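Local coordinates for protein MEM-A1 (Soil metagenome, PDB 6E0S) that probably hydrolyses beta-lactam antibiotics as a zinc-dependent subclass B3 metallo-beta-lactamase, a family whose members confer antibiotic resistance, at residues Asp26-Phe31 with Asp242-Gln247; Leu195-Ala200 with Val273-Lys278. All coordinates share one frame; numbering follows the deposited sequence.

Contact 1. Residues Asp26-Phe31 with Asp242-Gln247; sequences DPQEPF and DLWRRQ. With PO4 (phosphate ion), chain D.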
ATOM      1  N   ASP A  26     -15.646   6.895  -1.298  1.00 50.16           N
ATOM      2  CA  ASP A  26     -16.527   7.670  -0.442  1.00 49.22           C
ATOM      3  C   ASP A  26     -15.721   8.550   0.517  1.00 44.01           C
ATOM      4  O   ASP A  26     -14.536   8.290   0.784  1.00 40.06           O
ATOM      5  CB  ASP A  26     -17.458   6.741   0.339  1.00 51.07           C
ATOM      6  CG  ASP A  26     -18.731   6.440  -0.419  1.00 55.03           C
ATOM      7  OD1 ASP A  26     -19.076   7.243  -1.316  1.00 56.08           O
ATOM      8  OD2 ASP A  26     -19.374   5.399  -0.139  1.00 57.36           O
ATOM      9  N   PRO A  27     -16.356   9.605   1.045  1.00 43.07           N
ATOM     10  CA  PRO A  27     -15.641  10.548   1.918  1.00 39.97           C
ATOM     11  C   PRO A  27     -15.086   9.891   3.176  1.00 37.91           C
ATOM     12  O   PRO A  27     -15.666   8.952   3.733  1.00 39.67           O
ATOM     13  CB  PRO A  27     -16.717  11.583   2.272  1.00 40.69           C
ATOM     14  CG  PRO A  27     -17.669  11.536   1.125  1.00 43.84           C
ATOM     15  CD  PRO A  27     -17.708  10.092   0.708  1.00 45.41           C
ATOM     16  N   GLN A  28     -13.947  10.414   3.619  1.00 33.24           N
ATOM     17  CA  GLN A  28     -13.298   9.979   4.851  1.00 29.35           C
ATOM     18  C   GLN A  28     -12.463  11.141   5.362  1.00 25.46           C
ATOM     19  O   GLN A  28     -11.522  11.576   4.693  1.00 25.02           O
ATOM     20  CB  GLN A  28     -12.423   8.742   4.606  1.00 29.34           C
ATOM     21  CG  GLN A  28     -11.569   8.340   5.798  1.00 27.00           C
ATOM     22  CD  GLN A  28     -12.418   7.918   6.986  1.00 26.76           C
ATOM     23  OE1 GLN A  28     -13.367   7.121   6.843  1.00 28.84           O
ATOM     24  NE2 GLN A  28     -12.116   8.479   8.162  1.00 24.91           N
ATOM     25  N   GLU A  29     -12.777  11.632   6.542  1.00 24.38           N
ATOM     26  CA  GLU A  29     -11.945  12.678   7.128  1.00 23.64           C
ATOM     27  C   GLU A  29     -10.556  12.145   7.472  1.00 21.86           C
ATOM     28  O   GLU A  29     -10.419  11.038   8.003  1.00 23.08           O
ATOM     29  CB  GLU A  29     -12.587  13.246   8.389  1.00 25.80           C
ATOM     30  CG  GLU A  29     -13.808  14.136   8.104  1.00 30.81           C
ATOM     31  CD  GLU A  29     -13.469  15.351   7.206  1.00 32.60           C
ATOM     32  OE1 GLU A  29     -13.968  15.418   6.064  1.00 34.29           O
ATOM     33  OE2 GLU A  29     -12.697  16.232   7.653  1.00 31.74           O
ATOM     34  N   PRO A  30      -9.521  12.929   7.222  1.00 21.44           N
ATOM     35  CA  PRO A  30      -8.159  12.500   7.559  1.00 19.91           C
ATOM     36  C   PRO A  30      -7.922  12.559   9.059  1.00 19.45           C
ATOM     37  O   PRO A  30      -8.655  13.212   9.812  1.00 20.54           O
ATOM     38  CB  PRO A  30      -7.279  13.509   6.814  1.00 19.17           C
ATOM     39  CG  PRO A  30      -8.164  14.752   6.656  1.00 20.39           C
ATOM     40  CD  PRO A  30      -9.560  14.203   6.467  1.00 20.86           C
ATOM     41  N   PHE A  31      -6.876  11.878   9.496  1.00 18.32           N
ATOM     42  CA  PHE A  31      -6.585  11.837  10.923  1.00 18.45           C
ATOM     43  C   PHE A  31      -5.128  11.501  11.142  1.00 17.84           C
ATOM     44  O   PHE A  31      -4.511  10.788  10.345  1.00 18.35           O
ATOM     45  CB  PHE A  31      -7.454  10.810  11.677  1.00 21.17           C
ATOM     46  CG  PHE A  31      -7.544   9.430  11.010  1.00 20.66           C
ATOM     47  CD1 PHE A  31      -8.508   9.177  10.033  1.00 20.55           C
ATOM     48  CD2 PHE A  31      -6.720   8.379  11.418  1.00 18.39           C
ATOM     49  CE1 PHE A  31      -8.597   7.911   9.441  1.00 20.41           C
ATOM     50  CE2 PHE A  31      -6.822   7.098  10.837  1.00 19.15           C
ATOM     51  CZ  PHE A  31      -7.764   6.873   9.846  1.00 20.26           C
ATOM     52  N   ASP A 242      -8.611  -4.053   9.435  1.00 21.40           N
ATOM     53  CA  ASP A 242      -9.451  -3.616  10.553  1.00 23.56           C
ATOM     54  C   ASP A 242      -9.152  -2.190  10.981  1.00 22.93           C
ATOM     55  O   ASP A 242      -9.245  -1.866  12.174  1.00 24.87           O
ATOM     56  CB  ASP A 242      -9.302  -4.534  11.778  1.00 25.26           C
ATOM     57  CG  ASP A 242      -9.875  -5.929  11.577  1.00 29.37           C
ATOM     58  OD1 ASP A 242     -10.682  -6.180  10.651  1.00 30.52           O
ATOM     59  OD2 ASP A 242      -9.507  -6.801  12.392  1.00 31.10           O
ATOM     60  N   LEU A 243      -8.754  -1.327  10.042  1.00 20.95           N
ATOM     61  CA  LEU A 243      -8.405   0.039  10.422  1.00 19.89           C
ATOM     62  C   LEU A 243      -9.587   0.766  11.060  1.00 19.51           C
ATOM     63  O   LEU A 243      -9.412   1.505  12.039  1.00 19.76           O
ATOM     64  CB  LEU A 243      -7.903   0.824   9.215  1.00 19.84           C
ATOM     65  CG  LEU A 243      -7.383   2.216   9.560  1.00 19.22           C
ATOM     66  CD1 LEU A 243      -6.206   2.177  10.561  1.00 19.82           C
ATOM     67  CD2 LEU A 243      -6.973   2.901   8.236  1.00 19.88           C
ATOM     68  N   TRP A 244     -10.797   0.572  10.529  1.00 20.50           N
ATOM     69  CA  TRP A 244     -11.925   1.346  11.049  1.00 21.49           C
ATOM     70  C   TRP A 244     -12.358   0.839  12.418  1.00 22.77           C
ATOM     71  O   TRP A 244     -12.776   1.634  13.270  1.00 23.06           O
ATOM     72  CB  TRP A 244     -13.083   1.344  10.048  1.00 22.25           C
ATOM     73  CG  TRP A 244     -12.615   1.793   8.688  1.00 22.61           C
ATOM     74  CD1 TRP A 244     -12.765   1.130   7.491  1.00 23.23           C
ATOM     75  CD2 TRP A 244     -11.904   3.007   8.392  1.00 22.10           C
ATOM     76  NE1 TRP A 244     -12.172   1.866   6.473  1.00 22.31           N
ATOM     77  CE2 TRP A 244     -11.638   3.014   7.004  1.00 21.58           C
ATOM     78  CE3 TRP A 244     -11.454   4.086   9.177  1.00 22.41           C
ATOM     79  CZ2 TRP A 244     -10.935   4.057   6.377  1.00 21.93           C
ATOM     80  CZ3 TRP A 244     -10.768   5.123   8.563  1.00 22.10           C
ATOM     81  CH2 TRP A 244     -10.512   5.104   7.173  1.00 22.37           C
ATOM     82  N   ARG A 245     -12.222  -0.462  12.674  1.00 21.93           N
ATOM     83  CA  ARG A 245     -12.495  -0.954  14.020  1.00 23.23           C
ATOM     84  C   ARG A 245     -11.550  -0.316  15.036  1.00 22.19           C
ATOM     85  O   ARG A 245     -11.975   0.093  16.121  1.00 22.66           O
ATOM     86  CB  ARG A 245     -12.393  -2.483  14.077  1.00 25.04           C
ATOM     87  CG  ARG A 245     -12.544  -3.004  15.494  1.00 28.52           C
ATOM     88  CD  ARG A 245     -12.430  -4.517  15.611  1.00 32.47           C
ATOM     89  NE  ARG A 245     -11.160  -5.060  15.118  1.00 34.53           N
ATOM     90  CZ  ARG A 245      -9.971  -4.926  15.720  1.00 36.95           C
ATOM     91  NH1 ARG A 245      -9.844  -4.251  16.858  1.00 38.74           N
ATOM     92  NH2 ARG A 245      -8.890  -5.468  15.174  1.00 35.86           N
ATOM     93  N   ARG A 246     -10.271  -0.190  14.687  1.00 20.03           N
ATOM     94  CA  ARG A 246      -9.316   0.405  15.619  0.60 19.92           C
ATOM     95  C   ARG A 246      -9.518   1.913  15.727  1.00 19.05           C
ATOM     96  O   ARG A 246      -9.483   2.475  16.826  1.00 18.61           O
ATOM     97  CB  ARG A 246      -7.887   0.099  15.175  0.60 18.93           C
ATOM     98  CG  ARG A 246      -7.476  -1.360  15.331  0.60 19.37           C
ATOM     99  CD  ARG A 246      -5.969  -1.542  15.023  0.60 18.94           C
ATOM    100  NE  ARG A 246      -5.787  -1.879  13.616  0.60 17.57           N
ATOM    101  CZ  ARG A 246      -5.003  -1.223  12.767  0.60 16.63           C
ATOM    102  NH1 ARG A 246      -4.259  -0.180  13.169  0.60 15.42           N
ATOM    103  NH2 ARG A 246      -4.971  -1.624  11.497  0.60 16.56           N
ATOM    104  N   GLN A 247      -9.709   2.594  14.583  1.00 19.10           N
ATOM    105  CA  GLN A 247      -9.872   4.046  14.609  1.00 19.79           C
ATOM    106  C   GLN A 247     -11.099   4.448  15.396  1.00 20.01           C
ATOM    107  O   GLN A 247     -11.152   5.558  15.940  1.00 20.01           O
ATOM    108  CB  GLN A 247      -9.988   4.597  13.187  1.00 21.79           C
ATOM    109  CG  GLN A 247      -9.872   6.143  13.071  1.00 22.30           C
ATOM    110  CD  GLN A 247     -11.183   6.874  13.201  1.00 25.65           C
ATOM    111  OE1 GLN A 247     -12.248   6.369  12.835  1.00 26.50           O
ATOM    112  NE2 GLN A 247     -11.122   8.074  13.769  1.00 27.42           N
TER
HETATM  113  P   PO4 D 303     -13.301  -2.582   9.595  1.00 62.22           P
HETATM  114  O1  PO4 D 303     -13.011  -4.080   9.637  1.00 63.02           O
HETATM  115  O2  PO4 D 303     -12.122  -1.822  10.128  1.00 62.08           O
HETATM  116  O3  PO4 D 303     -13.573  -2.198   8.151  1.00 62.25           O
HETATM  117  O4  PO4 D 303     -14.512  -2.283  10.463  1.00 62.10           O
HETATM  118  O   HOH W   1     -13.479   7.936  10.840  1.00 29.28           O
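Phe31 and Gln28 both meet Trp244, which stands on the first turn of helix 243-247. Of the apolar contacts, the closest joins Phe31 CE1 to Trp244 CZ3 at 3.6 Å, with CE1 lying in the indole plane, at the edge of that ring. Leu243 CD2 sits at the edge of the Phe31 ring, 4.4 Å from CZ, while Gln247 CG lies over one phenyl face, 4.0 Å from the ring centre, as a CH-pi contact.

The Gln28 amide meets the indole tip to tip, over its CH2-CZ3 rim, its plane turned 21° from the ring, with Gln28 CD 3.4 Å from Trp244 CH2. Leu243 CD2 lies over the rim of the opposite indole face.

Polar bonds hold that amide in place. Gln28 NE2 donates to Glu29 O at 3.1 Å and also to a water, which donates in turn to Gln247 OE1 at 2.8 Å; this water carries the polar link between the segments. Gln28 OE1 is taken by Arg43, and Gln247 NE2 by Gln250.

At the start of the helix, a phosphate, probably from the crystallisation liquor, accepts a bond from Arg245 N through O2 at 2.9 Å, and a weak one from Trp244 N.

The contact ties the lead-in to edge strand 31-34 of one sheet to the helix following strand 232-235 of the other, across the two halves of the alpha-beta/beta-alpha sandwich of metallo-beta-lactamases.

Contact 2. Residues Leu195-Ala200 with Val273-Lys278; sequences LNAFAA and VRLQKK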
ATOM      1  N   LEU A 195      -2.408  -8.948   0.075  1.00 18.33           N
ATOM      2  CA  LEU A 195      -1.875 -10.304  -0.003  1.00 19.47           C
ATOM      3  C   LEU A 195      -2.891 -11.269  -0.602  1.00 20.06           C
ATOM      4  O   LEU A 195      -2.751 -12.479  -0.458  1.00 20.74           O
ATOM      5  CB  LEU A 195      -1.436 -10.795   1.382  1.00 19.33           C
ATOM      6  CG  LEU A 195      -0.325 -10.034   2.093  1.00 20.11           C
ATOM      7  CD1 LEU A 195      -0.106 -10.599   3.506  1.00 22.11           C
ATOM      8  CD2 LEU A 195       0.957 -10.094   1.227  1.00 20.13           C
ATOM      9  N   ASN A 196      -3.913 -10.746  -1.268  1.00 20.03           N
ATOM     10  CA  ASN A 196      -5.028 -11.556  -1.728  1.00 23.03           C
ATOM     11  C   ASN A 196      -4.716 -12.228  -3.064  1.00 21.28           C
ATOM     12  O   ASN A 196      -4.355 -11.569  -4.048  1.00 20.57           O
ATOM     13  CB  ASN A 196      -6.280 -10.690  -1.826  1.00 26.85           C
ATOM     14  CG  ASN A 196      -6.928 -10.473  -0.472  1.00 30.64           C
ATOM     15  OD1 ASN A 196      -6.384 -10.871   0.576  1.00 31.16           O
ATOM     16  ND2 ASN A 196      -8.106  -9.850  -0.481  1.00 33.51           N
ATOM     17  N   ALA A 197      -4.823 -13.553  -3.082  1.00 23.42           N
ATOM     18  CA  ALA A 197      -4.730 -14.326  -4.316  1.00 24.13           C
ATOM     19  C   ALA A 197      -5.995 -14.121  -5.138  1.00 24.92           C
ATOM     20  O   ALA A 197      -6.970 -14.867  -5.003  1.00 26.48           O
ATOM     21  CB  ALA A 197      -4.516 -15.813  -4.010  1.00 22.88           C
ATOM     22  N   PHE A 198      -5.996 -13.113  -5.999  1.00 24.55           N
ATOM     23  CA  PHE A 198      -7.143 -12.814  -6.844  1.00 27.14           C
ATOM     24  C   PHE A 198      -6.682 -12.857  -8.293  1.00 26.79           C
ATOM     25  O   PHE A 198      -5.624 -12.317  -8.618  1.00 26.26           O
ATOM     26  CB  PHE A 198      -7.738 -11.444  -6.490  1.00 29.47           C
ATOM     27  CG  PHE A 198      -9.007 -11.155  -7.216  1.00 33.16           C
ATOM     28  CD1 PHE A 198      -8.993 -10.430  -8.397  1.00 34.62           C
ATOM     29  CD2 PHE A 198     -10.220 -11.655  -6.751  1.00 35.25           C
ATOM     30  CE1 PHE A 198     -10.182 -10.182  -9.094  1.00 35.78           C
ATOM     31  CE2 PHE A 198     -11.411 -11.409  -7.442  1.00 37.15           C
ATOM     32  CZ  PHE A 198     -11.388 -10.675  -8.614  1.00 37.52           C
ATOM     33  N   ALA A 199      -7.459 -13.505  -9.159  1.00 27.33           N
ATOM     34  CA  ALA A 199      -6.995 -13.744 -10.524  1.00 28.41           C
ATOM     35  C   ALA A 199      -8.098 -13.490 -11.539  1.00 28.49           C
ATOM     36  O   ALA A 199      -9.265 -13.813 -11.301  1.00 29.05           O
ATOM     37  CB  ALA A 199      -6.490 -15.187 -10.717  1.00 28.73           C
ATOM     38  N   ALA A 200      -7.717 -12.919 -12.675  1.00 28.86           N
ATOM     39  CA  ALA A 200      -8.601 -12.863 -13.833  1.00 30.71           C
ATOM     40  C   ALA A 200      -8.351 -14.066 -14.732  1.00 33.73           C
ATOM     41  O   ALA A 200      -7.200 -14.469 -14.937  1.00 32.94           O
ATOM     42  CB  ALA A 200      -8.383 -11.569 -14.613  1.00 30.02           C
ATOM     43  N   VAL A 273      -5.850 -17.923   4.416  1.00 22.06           N
ATOM     44  CA  VAL A 273      -7.128 -18.593   4.221  1.00 22.28           C
ATOM     45  C   VAL A 273      -7.681 -18.300   2.834  1.00 21.63           C
ATOM     46  O   VAL A 273      -8.166 -19.209   2.139  1.00 22.26           O
ATOM     47  CB  VAL A 273      -8.106 -18.177   5.334  1.00 23.58           C
ATOM     48  CG1 VAL A 273      -9.512 -18.685   5.029  1.00 25.25           C
ATOM     49  CG2 VAL A 273      -7.615 -18.724   6.651  1.00 24.91           C
ATOM     50  N   ARG A 274      -7.584 -17.044   2.382  1.00 22.47           N
ATOM     51  CA  ARG A 274      -8.090 -16.714   1.052  1.00 23.69           C
ATOM     52  C   ARG A 274      -7.315 -17.450  -0.028  1.00 21.18           C
ATOM     53  O   ARG A 274      -7.885 -17.847  -1.055  1.00 22.43           O
ATOM     54  CB  ARG A 274      -8.018 -15.203   0.807  1.00 26.92           C
ATOM     55  CG  ARG A 274      -9.092 -14.435   1.538  1.00 35.04           C
ATOM     56  CD  ARG A 274      -9.054 -12.958   1.185  1.00 40.96           C
ATOM     57  NE  ARG A 274     -10.284 -12.300   1.587  1.00 48.37           N
ATOM     58  CZ  ARG A 274     -11.175 -11.831   0.721  1.00 55.11           C
ATOM     59  NH1 ARG A 274     -10.941 -11.941  -0.585  1.00 56.46           N
ATOM     60  NH2 ARG A 274     -12.289 -11.254   1.161  1.00 59.26           N
ATOM     61  N   LEU A 275      -6.022 -17.651   0.192  1.00 19.74           N
ATOM     62  CA  LEU A 275      -5.212 -18.376  -0.770  1.00 20.79           C
ATOM     63  C   LEU A 275      -5.652 -19.829  -0.860  1.00 23.63           C
ATOM     64  O   LEU A 275      -5.774 -20.380  -1.966  1.00 26.27           O
ATOM     65  CB  LEU A 275      -3.738 -18.270  -0.383  1.00 19.63           C
ATOM     66  CG  LEU A 275      -2.822 -19.178  -1.176  1.00 22.48           C
ATOM     67  CD1 LEU A 275      -2.837 -18.744  -2.631  1.00 23.52           C
ATOM     68  CD2 LEU A 275      -1.416 -19.181  -0.593  1.00 21.14           C
ATOM     69  N   GLN A 276      -5.914 -20.464   0.288  1.00 23.31           N
ATOM     70  CA  GLN A 276      -6.380 -21.844   0.263  1.00 23.02           C
ATOM     71  C   GLN A 276      -7.726 -21.950  -0.451  1.00 24.30           C
ATOM     72  O   GLN A 276      -7.940 -22.869  -1.248  1.00 23.74           O
ATOM     73  CB  GLN A 276      -6.472 -22.403   1.690  1.00 25.07           C
ATOM     74  CG  GLN A 276      -5.090 -22.599   2.356  1.00 26.28           C
ATOM     75  CD  GLN A 276      -4.143 -23.406   1.469  1.00 26.47           C
ATOM     76  OE1 GLN A 276      -4.388 -24.590   1.187  1.00 29.50           O
ATOM     77  NE2 GLN A 276      -3.070 -22.773   1.021  1.00 25.42           N
ATOM     78  N   LYS A 277      -8.632 -20.994  -0.209  1.00 24.40           N
ATOM     79  CA  LYS A 277      -9.900 -20.991  -0.930  1.00 24.95           C
ATOM     80  C   LYS A 277      -9.690 -20.820  -2.431  1.00 24.79           C
ATOM     81  O   LYS A 277     -10.363 -21.480  -3.238  1.00 25.11           O
ATOM     82  CB  LYS A 277     -10.812 -19.895  -0.386  1.00 24.79           C
ATOM     83  CG  LYS A 277     -11.285 -20.119   1.032  1.00 26.56           C
ATOM     84  CD  LYS A 277     -12.140 -18.954   1.527  1.00 27.06           C
ATOM     85  CE  LYS A 277     -12.757 -19.243   2.875  1.00 30.06           C
ATOM     86  NZ  LYS A 277     -13.563 -18.069   3.296  1.00 31.51           N
ATOM     87  N   LYS A 278      -8.745 -19.962  -2.828  1.00 25.56           N
ATOM     88  CA  LYS A 278      -8.468 -19.762  -4.252  1.00 24.63           C
ATOM     89  C   LYS A 278      -7.908 -21.037  -4.888  1.00 23.71           C
ATOM     90  O   LYS A 278      -8.340 -21.448  -5.975  1.00 24.69           O
ATOM     91  CB  LYS A 278      -7.514 -18.573  -4.432  1.00 24.17           C
ATOM     92  CG  LYS A 278      -7.118 -18.229  -5.881  1.00 26.57           C
ATOM     93  CD  LYS A 278      -8.386 -17.905  -6.685  1.00 30.47           C
ATOM     94  CE  LYS A 278      -8.089 -17.555  -8.119  1.00 33.76           C
ATOM     95  NZ  LYS A 278      -9.362 -17.498  -8.903  1.00 35.78           N
TER
HETATM   96  O   HOH W   2      -9.901 -14.847  -8.426  1.00 32.30           O
HETATM   97  O   HOH W   3     -10.283 -16.444 -11.701  1.00 40.13           O
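Lys278 NZ, whose carbon chain passes beside Ala199, holds two waters that tie it to the backbone of that alanine. They join the long C-terminal helix 263-285 to the loop after strand 185-192 of the metallo-beta-lactamase fold. One water accepts from NZ at 2.7 Å and from Ala199 N at 2.9 Å. The second accepts from NZ at 3.1 Å and donates to Ala199 O. The ammonium group is thus joined to both the N-H and the C=O of a single residue without touching either directly.

The loop 195-200 bends in an inverse gamma turn centred on Ala197 and lies against helix 263-285. At the turn Ala197 CB packs on Leu275 CD1 at 3.6 Å, and Ile218 of helix 214-226 touches the same alanine.

The aliphatic chain of Lys278 packs on the loop at two points. Its CG leaves anti to the backbone N, the chain bends at chi2 (59°), and beyond that it is straight. CG lies 3.5 Å from Ala197 O, and CE lies 3.9 Å from Ala199 CB, while the charged end goes on to the waters.

Asn196 brings the loop near the metal site. Its carbonyl O is hydrogen-bonded to ND1 of the zinc ligand His169, a second-shell contact that would help orient the imidazole, and its side chain is about 8 Å from a zinc ion. That side chain also meets Arg274: the amide and guanidinium planes are only 5° apart, ND2 lies over one guanidinium face, and Asn196 OD1 comes within 3.4 Å of Arg274 CD.

In the fold
Both contacts are partly buried and bring a loop against a helix, but they share no element, and their nearest atoms are about 11 Å apart. Contact 1 is the more central of the two, its centre some 15 Å from the centre of the chain against 18 Å for contact 2. It relies on aromatic rings and an amide laid over the indole rim, and it joins the lead-in to a strand of one sheet to a helix that follows a strand of the other. Contact 2 is built from alanines, the aliphatic length of a lysine and planar polar groups, and it brings the C-terminal helix to a loop beside the zinc site. Neither has a direct hydrogen bond between its segments; each is bridged by water instead.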